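Local structure of putative uncharacterized protein (Pseudomonas phage 201phi2-1, 3R4V) at residues P2-I8 and E80-V86; G58-V62 and N129-T133; T215-A220 and D262-V268. The protein is of unassigned function but belongs to the phage tubulin-like proteins and is modelled with guanosine-5'-diphosphate bound. All coordinates share one frame; numbering follows the deposited sequence.

Contact 1 pairs two neighbouring parallel strands, 6-10 and 84-89, in the long mixed sheet, and contact 3 reaches the same sheet through strand 264-270, within the C-terminal family region. Their centres lie about 23 Å apart and their nearest atoms about 8 Å, without touching. Contact 2 joins the start of helix 60-67 to helix 124-144, with its centre about 26 Å from that of contact 1 and about 34 Å from that of contact 3, across the centre of the chain from both. Contact 2 lies beside the nucleotide: Gly58 comes within about 5 Å of the bound guanosine-5'-diphosphate, whereas the side chain of Val86 in contact 1 is about 12 Å from it.

Contact 1 (P2-I8 and E80-V86); sequences PVKVCLI and EADFYIV
Cys6 and Tyr84 sit side by side in the dense half of this contact, where CB of Cys6 comes 3.7 Å from CD1 of the Tyr84 ring. CB of Ala81 lies over one face of the same ring, offset toward the rim. Tyr84 is held at its far end by Ala81 N, which donates to OH at 2.9 Å, and by Arg109. Ile8 CD1, on a CG1 branch set anti to the carbonyl carbon (chi1 -62°), adds to this layer, which helix 95-108 covers. Residues 6-8 and 84-86 run parallel, 12° apart, as adjacent strands of the nucleotide-binding half of the tubulin-like fold, with Ile85 N donating to Cys6 O and Ile8 N to Ile85 O at 2.7 Å. On the other face, CD1 of Ile85 meets Val5 CG2 and Leu7 CD2, both at 4.1 Å, beneath helix 161-178. Toward the N-terminal ends of both segments the pairing thins to a single bridge between Val3 and Ala81, although CG2 of Val3 presses on CB of Ala81 at only 3.4 Å. Here Pro2, Lys4 and Glu80 face solvent, and the Asp82 carboxylate turns to Gln181.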
ATOM      1  N   PRO A   2      15.826  -6.373  17.064  1.00 75.87           N
ATOM      2  CA  PRO A   2      14.910  -5.808  16.068  1.00 67.02           C
ATOM      3  C   PRO A   2      14.554  -4.365  16.406  1.00 54.88           C
ATOM      4  O   PRO A   2      14.473  -4.025  17.583  1.00 53.63           O
ATOM      5  CB  PRO A   2      13.658  -6.688  16.199  1.00 65.64           C
ATOM      6  CG  PRO A   2      14.101  -7.907  16.939  1.00 71.21           C
ATOM      7  CD  PRO A   2      15.191  -7.442  17.847  1.00 76.62           C
ATOM      8  N   VAL A   3      14.352  -3.535  15.387  1.00 50.50           N
ATOM      9  CA  VAL A   3      13.880  -2.168  15.592  1.00 51.09           C
ATOM     10  C   VAL A   3      12.368  -2.193  15.815  1.00 42.67           C
ATOM     11  O   VAL A   3      11.733  -3.221  15.592  1.00 42.24           O
ATOM     12  CB  VAL A   3      14.222  -1.270  14.389  1.00 52.97           C
ATOM     13  CG1 VAL A   3      15.727  -1.080  14.281  1.00 62.25           C
ATOM     14  CG2 VAL A   3      13.667  -1.870  13.104  1.00 47.93           C
ATOM     15  N   LYS A   4      11.794  -1.077  16.261  1.00 37.50           N
ATOM     16  CA  LYS A   4      10.365  -1.020  16.542  1.00 33.55           C
ATOM     17  C   LYS A   4       9.555  -1.142  15.255  1.00 31.48           C
ATOM     18  O   LYS A   4       8.564  -1.874  15.185  1.00 27.15           O
ATOM     19  CB  LYS A   4       9.986   0.293  17.245  1.00 37.89           C
ATOM     20  CG  LYS A   4      10.496   0.456  18.667  1.00 41.82           C
ATOM     21  CD  LYS A   4       9.840   1.672  19.322  1.00 47.52           C
ATOM     22  CE  LYS A   4      10.598   2.149  20.556  1.00 64.10           C
ATOM     23  NZ  LYS A   4      10.657   1.122  21.629  1.00 70.60           N
ATOM     24  N   VAL A   5       9.977  -0.409  14.235  1.00 30.15           N
ATOM     25  CA  VAL A   5       9.263  -0.413  12.967  1.00 26.81           C
ATOM     26  C   VAL A   5      10.212  -0.077  11.834  1.00 30.18           C
ATOM     27  O   VAL A   5      11.104   0.773  11.970  1.00 33.56           O
ATOM     28  CB  VAL A   5       8.076   0.600  12.983  1.00 28.14           C
ATOM     29  CG1 VAL A   5       8.583   2.010  13.152  1.00 36.85           C
ATOM     30  CG2 VAL A   5       7.239   0.488  11.717  1.00 29.06           C
ATOM     31  N   CYS A   6      10.027  -0.785  10.730  1.00 24.89           N
ATOM     32  CA  CYS A   6      10.751  -0.502   9.514  0.76 23.46           C
ATOM     33  C   CYS A   6       9.749  -0.073   8.435  1.00 24.76           C
ATOM     34  O   CYS A   6       8.747  -0.753   8.196  1.00 25.48           O
ATOM     35  CB  CYS A   6      11.529  -1.748   9.095  0.76 27.91           C
ATOM     36  SG  CYS A   6      12.310  -1.623   7.503  0.76 35.61           S
ATOM     37  N   LEU A   7      10.017   1.064   7.799  1.00 24.34           N
ATOM     38  CA  LEU A   7       9.126   1.584   6.769  1.00 22.98           C
ATOM     39  C   LEU A   7       9.735   1.369   5.389  1.00 21.23           C
ATOM     40  O   LEU A   7      10.876   1.769   5.122  1.00 28.53           O
ATOM     41  CB  LEU A   7       8.852   3.073   6.986  1.00 23.39           C
ATOM     42  CG  LEU A   7       8.160   3.419   8.303  1.00 23.81           C
ATOM     43  CD1 LEU A   7       9.202   3.673   9.386  1.00 26.35           C
ATOM     44  CD2 LEU A   7       7.288   4.636   8.129  1.00 32.88           C
ATOM     45  N   ILE A   8       8.953   0.762   4.506  1.00 19.29           N
ATOM     46  CA  ILE A   8       9.438   0.401   3.183  1.00 22.18           C
ATOM     47  C   ILE A   8       8.602   1.090   2.104  1.00 21.09           C
ATOM     48  O   ILE A   8       7.372   1.016   2.135  1.00 23.88           O
ATOM     49  CB  ILE A   8       9.343  -1.112   3.001  1.00 20.00           C
ATOM     50  CG1 ILE A   8      10.228  -1.812   4.036  1.00 24.31           C
ATOM     51  CG2 ILE A   8       9.724  -1.506   1.575  1.00 22.06           C
ATOM     52  CD1 ILE A   8       9.846  -3.249   4.294  1.00 21.13           C
ATOM     53  N   GLU A  80      15.604  -6.787  10.675  1.00 35.52           N
ATOM     54  CA  GLU A  80      14.504  -7.414  11.393  1.00 36.08           C
ATOM     55  C   GLU A  80      13.810  -6.350  12.230  1.00 39.40           C
ATOM     56  O   GLU A  80      14.465  -5.574  12.929  1.00 37.52           O
ATOM     57  CB  GLU A  80      15.008  -8.536  12.303  1.00 41.49           C
ATOM     58  CG  GLU A  80      15.597  -9.738  11.569  1.00 54.69           C
ATOM     59  CD  GLU A  80      14.555 -10.528  10.786  1.00 64.91           C
ATOM     60  OE1 GLU A  80      13.380 -10.572  11.221  1.00 62.39           O
ATOM     61  OE2 GLU A  80      14.913 -11.108   9.735  1.00 65.89           O
ATOM     62  N   ALA A  81      12.488  -6.306  12.154  1.00 33.94           N
ATOM     63  CA  ALA A  81      11.731  -5.341  12.945  1.00 36.69           C
ATOM     64  C   ALA A  81      10.478  -5.965  13.539  1.00 36.99           C
ATOM     65  O   ALA A  81       9.977  -6.973  13.041  1.00 39.25           O
ATOM     66  CB  ALA A  81      11.375  -4.126  12.108  1.00 29.35           C
ATOM     67  N   ASP A  82       9.979  -5.357  14.610  1.00 30.01           N
ATOM     68  CA  ASP A  82       8.754  -5.813  15.252  1.00 29.94           C
ATOM     69  C   ASP A  82       7.500  -5.507  14.430  1.00 27.06           C
ATOM     70  O   ASP A  82       6.452  -6.122  14.636  1.00 30.93           O
ATOM     71  CB  ASP A  82       8.620  -5.200  16.646  1.00 34.19           C
ATOM     72  CG  ASP A  82       9.619  -5.780  17.639  1.00 41.47           C
ATOM     73  OD1 ASP A  82      10.020  -6.951  17.458  1.00 39.18           O
ATOM     74  OD2 ASP A  82       9.999  -5.061  18.594  1.00 38.63           O
ATOM     75  N   PHE A  83       7.598  -4.543  13.520  1.00 29.68           N
ATOM     76  CA  PHE A  83       6.471  -4.195  12.668  1.00 23.82           C
ATOM     77  C   PHE A  83       7.003  -3.557  11.399  1.00 21.36           C
ATOM     78  O   PHE A  83       8.068  -2.947  11.413  1.00 24.88           O
ATOM     79  CB  PHE A  83       5.543  -3.219  13.413  1.00 25.94           C
ATOM     80  CG  PHE A  83       4.181  -3.061  12.790  1.00 26.57           C
ATOM     81  CD1 PHE A  83       3.140  -3.925  13.115  1.00 19.92           C
ATOM     82  CD2 PHE A  83       3.933  -2.041  11.896  1.00 21.42           C
ATOM     83  CE1 PHE A  83       1.878  -3.770  12.550  1.00 24.27           C
ATOM     84  CE2 PHE A  83       2.679  -1.881  11.325  1.00 20.42           C
ATOM     85  CZ  PHE A  83       1.644  -2.741  11.656  1.00 21.75           C
ATOM     86  N   TYR A  84       6.292  -3.721  10.283  1.00 21.50           N
ATOM     87  CA  TYR A  84       6.704  -3.056   9.048  1.00 21.12           C
ATOM     88  C   TYR A  84       5.550  -2.285   8.433  1.00 21.61           C
ATOM     89  O   TYR A  84       4.390  -2.641   8.591  1.00 23.00           O
ATOM     90  CB  TYR A  84       7.223  -4.056   8.001  1.00 19.05           C
ATOM     91  CG  TYR A  84       8.321  -4.992   8.485  1.00 24.54           C
ATOM     92  CD1 TYR A  84       9.653  -4.803   8.105  1.00 21.09           C
ATOM     93  CD2 TYR A  84       8.023  -6.072   9.307  1.00 21.83           C
ATOM     94  CE1 TYR A  84      10.662  -5.676   8.538  1.00 24.54           C
ATOM     95  CE2 TYR A  84       9.020  -6.943   9.737  1.00 28.33           C
ATOM     96  CZ  TYR A  84      10.332  -6.733   9.357  1.00 31.07           C
ATOM     97  OH  TYR A  84      11.301  -7.607   9.789  1.00 36.75           O
ATOM     98  N   ILE A  85       5.877  -1.238   7.701  1.00 22.03           N
ATOM     99  CA  ILE A  85       4.879  -0.535   6.910  1.00 20.39           C
ATOM    100  C   ILE A  85       5.391  -0.520   5.475  1.00 18.54           C
ATOM    101  O   ILE A  85       6.545  -0.157   5.238  1.00 24.98           O
ATOM    102  CB  ILE A  85       4.702   0.895   7.419  1.00 21.71           C
ATOM    103  CG1 ILE A  85       4.243   0.869   8.885  1.00 18.63           C
ATOM    104  CG2 ILE A  85       3.729   1.681   6.526  1.00 19.72           C
ATOM    105  CD1 ILE A  85       4.263   2.219   9.579  1.00 25.47           C
ATOM    106  N   VAL A  86       4.549  -0.914   4.521  1.00 19.85           N
ATOM    107  CA  VAL A  86       4.945  -0.924   3.111  1.00 22.53           C
ATOM    108  C   VAL A  86       4.074   0.044   2.306  1.00 20.92           C
ATOM    109  O   VAL A  86       2.875   0.110   2.528  1.00 23.89           O
ATOM    110  CB  VAL A  86       4.762  -2.303   2.509  1.00 17.66           C
ATOM    111  CG1 VAL A  86       5.453  -2.362   1.141  1.00 19.07           C
ATOM    112  CG2 VAL A  86       5.316  -3.363   3.442  1.00 20.98           C
TER

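Contact 2 (G58-V62 and N129-T133); sequences GNRKV and NDIDT
The guanidinium of Arg60 carries Thr133 OG1 over one face, 3.1 Å above the plane and offset toward the rim, and has a water at its edge, in plane, 2.9 Å from NH1. Although Thr133 OG1 lies only 3.2 Å from Arg60 NE, the angle is too poor for a hydrogen bond, because the hydroxyl sits over the face and not in the plane of the N-H; it has polar partners in the backbone carbonyls of Asn129 and Leu90. Near NH1, CB of Asp132 approaches obliquely. The edge water lies 2.8 Å from Asp132 OD2 and also near Asn129 OD1, with more acceptors around it than its protons can serve. The two charged groups remain beyond salt-bridge distance.

The amide of Asn129 is turned 62° from the guanidinium, and the two side chains slide past each other in opposite directions, with Asn129 OD1 3.5 Å from Arg60 CD. The bend at chi3 (69°) brings the Arg60 guanidinium against Thr133 OG1 and beside Asp132 CB. In its own plane, the amide donates from ND2 to Gly58 O at 3.3 Å; ND2 also has a hydrogen bond to Gly91 O. OD1 accepts from a second water, which in turn accepts from Arg60 N at 3.0 Å and thereby ties the first turn of helix 60-67 to the amide. That helix is N-capped by Asn59, whose OD1 accepts from Val62 N and, weakly, from Lys61 N.

Gly58 lies about 5 Å from the bound guanosine-5'-diphosphate, placing this partly water-mediated surface contact close to the nucleotide. Arg60 NH2 continues to Ser96 O at the start of helix 95-108, against which Thr133 also packs, while the Ile131 side of helix 124-144 faces the long helix 274-294.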
ATOM      1  N   GLY A  58       6.676   1.063 -16.263  1.00 35.54           N
ATOM      2  CA  GLY A  58       5.224   1.049 -16.304  1.00 47.85           C
ATOM      3  C   GLY A  58       4.620  -0.305 -16.634  1.00 47.59           C
ATOM      4  O   GLY A  58       3.432  -0.543 -16.389  1.00 49.02           O
ATOM      5  N   ASN A  59       5.431  -1.192 -17.207  1.00 39.93           N
ATOM      6  CA  ASN A  59       4.963  -2.527 -17.565  1.00 30.44           C
ATOM      7  C   ASN A  59       5.477  -3.537 -16.546  1.00 25.83           C
ATOM      8  O   ASN A  59       6.681  -3.805 -16.469  1.00 29.64           O
ATOM      9  CB  ASN A  59       5.414  -2.896 -18.984  1.00 33.60           C
ATOM     10  CG  ASN A  59       4.848  -4.226 -19.455  1.00 41.16           C
ATOM     11  OD1 ASN A  59       4.716  -5.171 -18.679  1.00 38.66           O
ATOM     12  ND2 ASN A  59       4.520  -4.304 -20.739  1.00 54.73           N
ATOM     13  N   ARG A  60       4.559  -4.079 -15.752  1.00 25.89           N
ATOM     14  CA  ARG A  60       4.923  -4.941 -14.643  1.00 20.04           C
ATOM     15  C   ARG A  60       5.466  -6.272 -15.122  1.00 22.94           C
ATOM     16  O   ARG A  60       6.338  -6.848 -14.494  1.00 22.61           O
ATOM     17  CB  ARG A  60       3.703  -5.180 -13.753  1.00 19.77           C
ATOM     18  CG  ARG A  60       3.124  -3.902 -13.162  1.00 19.83           C
ATOM     19  CD  ARG A  60       1.843  -4.206 -12.398  1.00 19.33           C
ATOM     20  NE  ARG A  60       2.076  -4.965 -11.169  1.00 19.11           N
ATOM     21  CZ  ARG A  60       1.558  -6.169 -10.921  1.00 23.03           C
ATOM     22  NH1 ARG A  60       0.807  -6.774 -11.835  1.00 23.90           N
ATOM     23  NH2 ARG A  60       1.796  -6.777  -9.764  1.00 20.47           N
ATOM     24  N   LYS A  61       4.930  -6.762 -16.237  1.00 24.36           N
ATOM     25  CA  LYS A  61       5.330  -8.050 -16.792  1.00 29.33           C
ATOM     26  C   LYS A  61       6.784  -8.004 -17.277  1.00 29.90           C
ATOM     27  O   LYS A  61       7.507  -9.007 -17.252  1.00 29.46           O
ATOM     28  CB  LYS A  61       4.375  -8.433 -17.934  1.00 29.51           C
ATOM     29  CG  LYS A  61       4.633  -9.805 -18.538  1.00 40.86           C
ATOM     30  CD  LYS A  61       3.647 -10.111 -19.676  1.00 48.61           C
ATOM     31  CE  LYS A  61       2.482 -10.986 -19.223  1.00 54.79           C
ATOM     32  NZ  LYS A  61       2.848 -12.434 -19.110  1.00 61.37           N
ATOM     33  N   VAL A  62       7.200  -6.820 -17.714  1.00 25.37           N
ATOM     34  CA  VAL A  62       8.563  -6.582 -18.154  1.00 34.51           C
ATOM     35  C   VAL A  62       9.504  -6.422 -16.970  1.00 31.14           C
ATOM     36  O   VAL A  62      10.609  -6.953 -16.981  1.00 30.21           O
ATOM     37  CB  VAL A  62       8.647  -5.330 -19.035  1.00 35.65           C
ATOM     38  CG1 VAL A  62      10.082  -4.868 -19.178  1.00 36.05           C
ATOM     39  CG2 VAL A  62       8.028  -5.602 -20.396  1.00 32.21           C
ATOM     40  N   ASN A 129      -3.228  -2.254 -14.067  1.00 17.11           N
ATOM     41  CA  ASN A 129      -2.212  -2.537 -13.070  1.00 22.69           C
ATOM     42  C   ASN A 129      -2.802  -2.614 -11.666  1.00 24.75           C
ATOM     43  O   ASN A 129      -2.415  -3.477 -10.882  1.00 20.34           O
ATOM     44  CB  ASN A 129      -1.062  -1.527 -13.139  1.00 18.25           C
ATOM     45  CG  ASN A 129      -0.144  -1.782 -14.322  1.00 20.51           C
ATOM     46  OD1 ASN A 129      -0.142  -2.874 -14.892  1.00 23.14           O
ATOM     47  ND2 ASN A 129       0.652  -0.781 -14.688  1.00 26.61           N
ATOM     48  N   ASP A 130      -3.747  -1.722 -11.366  1.00 20.00           N
ATOM     49  CA  ASP A 130      -4.393  -1.703 -10.055  1.00 17.71           C
ATOM     50  C   ASP A 130      -5.028  -3.060  -9.798  1.00 21.60           C
ATOM     51  O   ASP A 130      -4.841  -3.653  -8.736  1.00 18.62           O
ATOM     52  CB  ASP A 130      -5.518  -0.684  -9.983  1.00 21.94           C
ATOM     53  CG  ASP A 130      -5.041   0.753  -9.999  1.00 20.94           C
ATOM     54  OD1 ASP A 130      -3.892   1.045  -9.608  1.00 19.08           O
ATOM     55  OD2 ASP A 130      -5.868   1.596 -10.399  1.00 21.01           O
ATOM     56  N   ILE A 131      -5.772  -3.547 -10.792  1.00 17.85           N
ATOM     57  CA  ILE A 131      -6.444  -4.843 -10.696  0.60 15.80           C
ATOM     58  C   ILE A 131      -5.456  -5.985 -10.482  1.00 19.32           C
ATOM     59  O   ILE A 131      -5.616  -6.796  -9.570  1.00 18.88           O
ATOM     60  CB  ILE A 131      -7.256  -5.147 -11.949  0.60 18.95           C
ATOM     61  CG1 ILE A 131      -8.418  -4.163 -12.073  0.60 18.51           C
ATOM     62  CG2 ILE A 131      -7.760  -6.586 -11.910  0.60 22.11           C
ATOM     63  CD1 ILE A 131      -9.002  -4.104 -13.468  0.60 21.25           C
ATOM     64  N   ASP A 132      -4.433  -6.055 -11.335  1.00 16.82           N
ATOM     65  CA  ASP A 132      -3.460  -7.141 -11.238  1.00 18.58           C
ATOM     66  C   ASP A 132      -2.694  -7.092  -9.913  1.00 18.85           C
ATOM     67  O   ASP A 132      -2.379  -8.121  -9.349  1.00 15.62           O
ATOM     68  CB  ASP A 132      -2.486  -7.154 -12.420  1.00 17.69           C
ATOM     69  CG  ASP A 132      -3.161  -7.459 -13.739  1.00 25.93           C
ATOM     70  OD1 ASP A 132      -4.278  -8.028 -13.741  1.00 29.61           O
ATOM     71  OD2 ASP A 132      -2.555  -7.136 -14.780  1.00 30.63           O
ATOM     72  N   THR A 133      -2.417  -5.898  -9.401  1.00 16.16           N
ATOM     73  CA  THR A 133      -1.688  -5.789  -8.141  1.00 16.53           C
ATOM     74  C   THR A 133      -2.563  -6.174  -6.935  1.00 14.95           C
ATOM     75  O   THR A 133      -2.085  -6.851  -6.008  1.00 16.74           O
ATOM     76  CB  THR A 133      -1.063  -4.400  -7.984  1.00 17.10           C
ATOM     77  OG1 THR A 133      -0.291  -4.118  -9.161  1.00 15.53           O
ATOM     78  CG2 THR A 133      -0.139  -4.371  -6.785  1.00 15.14           C
TER
HETATM   79  O   HOH W   1       1.662  -3.807 -16.621  0.73 22.22           O
HETATM   80  O   HOH W   2      -0.000  -6.058 -14.527  1.00 30.25           O

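Contact 3 (T215-A220 and D262-V268); sequences TTRKDA and DDQIHFV
Ala220 supplies the apolar part of this contact: its CB sits 3.7 Å from CB of His266, obliquely to the imidazole, and 4.1 Å from CG2 of Val268. Phe242 packs on Ala220 as well and meets the His266 ring edge-to-face.

Across the two segments, the polar link runs through a water that donates to Thr215 O at 2.8 Å and accepts from Gln264 N. A CA-H...O contact from Thr215 to Gln264 O, 3.4 Å from CA to O, accompanies it, and Thr215 CG2 lies 3.7 Å from Asp262 OD2. Short helix 217-221 follows directly from strand 208-214 and lies over its antiparallel neighbour 264-270, both strands belonging to the C-terminal domain of this tubulin-like family.

Within each segment, hydrogen bonds set the side chains. Thr216 caps the helix, OG1 accepting from Asp219 N at 3.0 Å and donating to Asp219 OD2 from above the carboxylate plane. Gln264, extended beyond CG, brings NE2 to His266 NE2 at 2.8 Å, only 4° out of the ring plane. With ND1 bonded to Ser231, the imidazole is gripped at both nitrogens, which fixes its rotation, with CD2 of His266 3.3 Å from Thr216 O.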
ATOM      1  N   THR A 215     -10.602   8.544  13.848  1.00 25.95           N
ATOM      2  CA  THR A 215     -10.342   9.278  15.074  1.00 26.40           C
ATOM      3  C   THR A 215     -11.585   9.536  15.915  1.00 26.68           C
ATOM      4  O   THR A 215     -11.542  10.330  16.857  1.00 31.63           O
ATOM      5  CB  THR A 215      -9.653  10.613  14.780  1.00 28.40           C
ATOM      6  OG1 THR A 215     -10.456  11.356  13.855  1.00 33.32           O
ATOM      7  CG2 THR A 215      -8.285  10.377  14.188  1.00 30.95           C
ATOM      8  N   THR A 216     -12.690   8.869  15.582  1.00 25.98           N
ATOM      9  CA  THR A 216     -13.894   8.918  16.420  1.00 25.48           C
ATOM     10  C   THR A 216     -14.479   7.524  16.602  1.00 27.64           C
ATOM     11  O   THR A 216     -14.236   6.622  15.798  1.00 31.42           O
ATOM     12  CB  THR A 216     -15.021   9.770  15.815  1.00 30.17           C
ATOM     13  OG1 THR A 216     -15.404   9.211  14.551  1.00 28.08           O
ATOM     14  CG2 THR A 216     -14.587  11.227  15.638  1.00 34.73           C
ATOM     15  N   ARG A 217     -15.273   7.359  17.650  1.00 28.08           N
ATOM     16  CA  ARG A 217     -15.967   6.095  17.849  1.00 27.02           C
ATOM     17  C   ARG A 217     -16.955   5.891  16.707  1.00 31.48           C
ATOM     18  O   ARG A 217     -17.059   4.802  16.162  1.00 33.43           O
ATOM     19  CB  ARG A 217     -16.686   6.072  19.194  1.00 34.83           C
ATOM     20  CG  ARG A 217     -17.605   4.880  19.393  1.00 39.99           C
ATOM     21  CD  ARG A 217     -18.390   4.996  20.695  1.00 51.99           C
ATOM     22  NE  ARG A 217     -19.502   4.052  20.735  1.00 60.23           N
ATOM     23  CZ  ARG A 217     -20.308   3.893  21.777  1.00 70.36           C
ATOM     24  NH1 ARG A 217     -20.129   4.616  22.874  1.00 72.39           N
ATOM     25  NH2 ARG A 217     -21.295   3.008  21.721  1.00 72.73           N
ATOM     26  N   LYS A 218     -17.662   6.958  16.344  1.00 28.12           N
ATOM     27  CA  LYS A 218     -18.730   6.900  15.345  1.00 33.41           C
ATOM     28  C   LYS A 218     -18.233   6.389  13.993  1.00 32.59           C
ATOM     29  O   LYS A 218     -18.853   5.514  13.392  1.00 35.63           O
ATOM     30  CB  LYS A 218     -19.356   8.285  15.161  1.00 36.89           C
ATOM     31  CG  LYS A 218     -20.754   8.281  14.562  1.00 51.61           C
ATOM     32  CD  LYS A 218     -21.798   7.945  15.615  1.00 66.71           C
ATOM     33  CE  LYS A 218     -23.209   8.089  15.065  1.00 79.36           C
ATOM     34  NZ  LYS A 218     -23.470   7.157  13.930  1.00 84.44           N
ATOM     35  N   ASP A 219     -17.126   6.955  13.521  1.00 27.38           N
ATOM     36  CA  ASP A 219     -16.524   6.554  12.258  1.00 29.11           C
ATOM     37  C   ASP A 219     -16.042   5.109  12.322  1.00 30.86           C
ATOM     38  O   ASP A 219     -16.159   4.364  11.350  1.00 30.69           O
ATOM     39  CB  ASP A 219     -15.327   7.459  11.913  1.00 33.02           C
ATOM     40  CG  ASP A 219     -15.735   8.887  11.567  1.00 40.50           C
ATOM     41  OD1 ASP A 219     -16.734   9.055  10.837  1.00 38.89           O
ATOM     42  OD2 ASP A 219     -15.051   9.841  12.019  1.00 35.73           O
ATOM     43  N   ALA A 220     -15.470   4.723  13.459  1.00 25.59           N
ATOM     44  CA  ALA A 220     -14.926   3.374  13.591  1.00 25.85           C
ATOM     45  C   ALA A 220     -16.055   2.346  13.625  1.00 33.66           C
ATOM     46  O   ALA A 220     -15.930   1.272  13.025  1.00 27.57           O
ATOM     47  CB  ALA A 220     -14.046   3.255  14.831  1.00 23.40           C
ATOM     48  N   ASP A 262      -3.815  12.863  18.413  1.00 45.28           N
ATOM     49  CA  ASP A 262      -5.267  12.824  18.565  1.00 41.53           C
ATOM     50  C   ASP A 262      -5.643  12.160  19.883  1.00 43.55           C
ATOM     51  O   ASP A 262      -4.880  11.358  20.419  1.00 41.85           O
ATOM     52  CB  ASP A 262      -5.902  12.027  17.423  1.00 38.36           C
ATOM     53  CG  ASP A 262      -5.428  12.476  16.060  1.00 45.85           C
ATOM     54  OD1 ASP A 262      -4.303  12.103  15.662  1.00 52.77           O
ATOM     55  OD2 ASP A 262      -6.181  13.196  15.379  1.00 46.08           O
ATOM     56  N   ASP A 263      -6.837  12.474  20.382  1.00 42.80           N
ATOM     57  CA  ASP A 263      -7.306  11.964  21.665  1.00 45.91           C
ATOM     58  C   ASP A 263      -7.689  10.480  21.625  1.00 41.76           C
ATOM     59  O   ASP A 263      -7.602   9.775  22.629  1.00 36.92           O
ATOM     60  CB  ASP A 263      -8.487  12.805  22.154  1.00 58.04           C
ATOM     61  CG  ASP A 263      -8.904  12.461  23.569  1.00 79.76           C
ATOM     62  OD1 ASP A 263      -8.243  12.938  24.519  1.00 84.81           O
ATOM     63  OD2 ASP A 263      -9.900  11.722  23.732  1.00 87.78           O
ATOM     64  N   GLN A 264      -8.136  10.008  20.469  1.00 32.26           N
ATOM     65  CA  GLN A 264      -8.387   8.583  20.294  1.00 31.60           C
ATOM     66  C   GLN A 264      -8.213   8.219  18.833  1.00 29.15           C
ATOM     67  O   GLN A 264      -8.520   9.023  17.944  1.00 27.48           O
ATOM     68  CB  GLN A 264      -9.771   8.179  20.807  1.00 32.35           C
ATOM     69  CG  GLN A 264     -10.932   8.735  20.014  1.00 41.46           C
ATOM     70  CD  GLN A 264     -12.266   8.448  20.683  1.00 43.10           C
ATOM     71  OE1 GLN A 264     -12.596   9.038  21.717  1.00 52.75           O
ATOM     72  NE2 GLN A 264     -13.032   7.536  20.109  1.00 30.00           N
ATOM     73  N   ILE A 265      -7.678   7.025  18.589  1.00 27.37           N
ATOM     74  CA  ILE A 265      -7.420   6.548  17.231  1.00 23.79           C
ATOM     75  C   ILE A 265      -7.826   5.083  17.196  1.00 25.25           C
ATOM     76  O   ILE A 265      -7.442   4.324  18.084  1.00 29.66           O
ATOM     77  CB  ILE A 265      -5.923   6.674  16.822  1.00 26.34           C
ATOM     78  CG1 ILE A 265      -5.361   8.049  17.197  1.00 29.69           C
ATOM     79  CG2 ILE A 265      -5.739   6.405  15.314  1.00 25.23           C
ATOM     80  CD1 ILE A 265      -3.859   8.165  17.057  1.00 37.23           C
ATOM     81  N   HIS A 266      -8.614   4.700  16.193  1.00 21.03           N
ATOM     82  CA  HIS A 266      -9.076   3.321  16.036  1.00 19.94           C
ATOM     83  C   HIS A 266      -8.571   2.762  14.733  1.00 24.79           C
ATOM     84  O   HIS A 266      -8.748   3.377  13.685  1.00 22.68           O
ATOM     85  CB  HIS A 266     -10.604   3.267  16.051  1.00 18.90           C
ATOM     86  CG  HIS A 266     -11.209   3.969  17.231  1.00 23.10           C
ATOM     87  ND1 HIS A 266     -11.345   3.371  18.466  1.00 24.13           N
ATOM     88  CD2 HIS A 266     -11.684   5.228  17.371  1.00 25.87           C
ATOM     89  CE1 HIS A 266     -11.885   4.227  19.312  1.00 27.45           C
ATOM     90  NE2 HIS A 266     -12.096   5.365  18.676  1.00 28.65           N
ATOM     91  N   PHE A 267      -7.958   1.586  14.803  1.00 18.37           N
ATOM     92  CA  PHE A 267      -7.391   0.936  13.627  1.00 17.76           C
ATOM     93  C   PHE A 267      -8.232  -0.303  13.388  1.00 16.89           C
ATOM     94  O   PHE A 267      -8.115  -1.291  14.124  1.00 21.87           O
ATOM     95  CB  PHE A 267      -5.940   0.561  13.920  1.00 18.60           C
ATOM     96  CG  PHE A 267      -5.068   1.740  14.300  1.00 20.11           C
ATOM     97  CD1 PHE A 267      -5.052   2.219  15.605  1.00 23.44           C
ATOM     98  CD2 PHE A 267      -4.279   2.367  13.359  1.00 21.02           C
ATOM     99  CE1 PHE A 267      -4.250   3.299  15.953  1.00 25.26           C
ATOM    100  CE2 PHE A 267      -3.476   3.448  13.698  1.00 22.79           C
ATOM    101  CZ  PHE A 267      -3.464   3.920  14.993  1.00 23.12           C
ATOM    102  N   VAL A 268      -9.116  -0.237  12.406  1.00 19.69           N
ATOM    103  CA  VAL A 268     -10.102  -1.294  12.215  1.00 17.38           C
ATOM    104  C   VAL A 268      -9.826  -2.029  10.922  1.00 19.78           C
ATOM    105  O   VAL A 268      -9.679  -1.411   9.875  1.00 17.39           O
ATOM    106  CB  VAL A 268     -11.510  -0.720  12.158  1.00 21.29           C
ATOM    107  CG1 VAL A 268     -12.547  -1.857  12.225  1.00 19.64           C
ATOM    108  CG2 VAL A 268     -11.717   0.281  13.303  1.00 21.65           C
TER
HETATM  109  O   HOH W   3      -9.751  11.926  18.347  0.82 35.28           O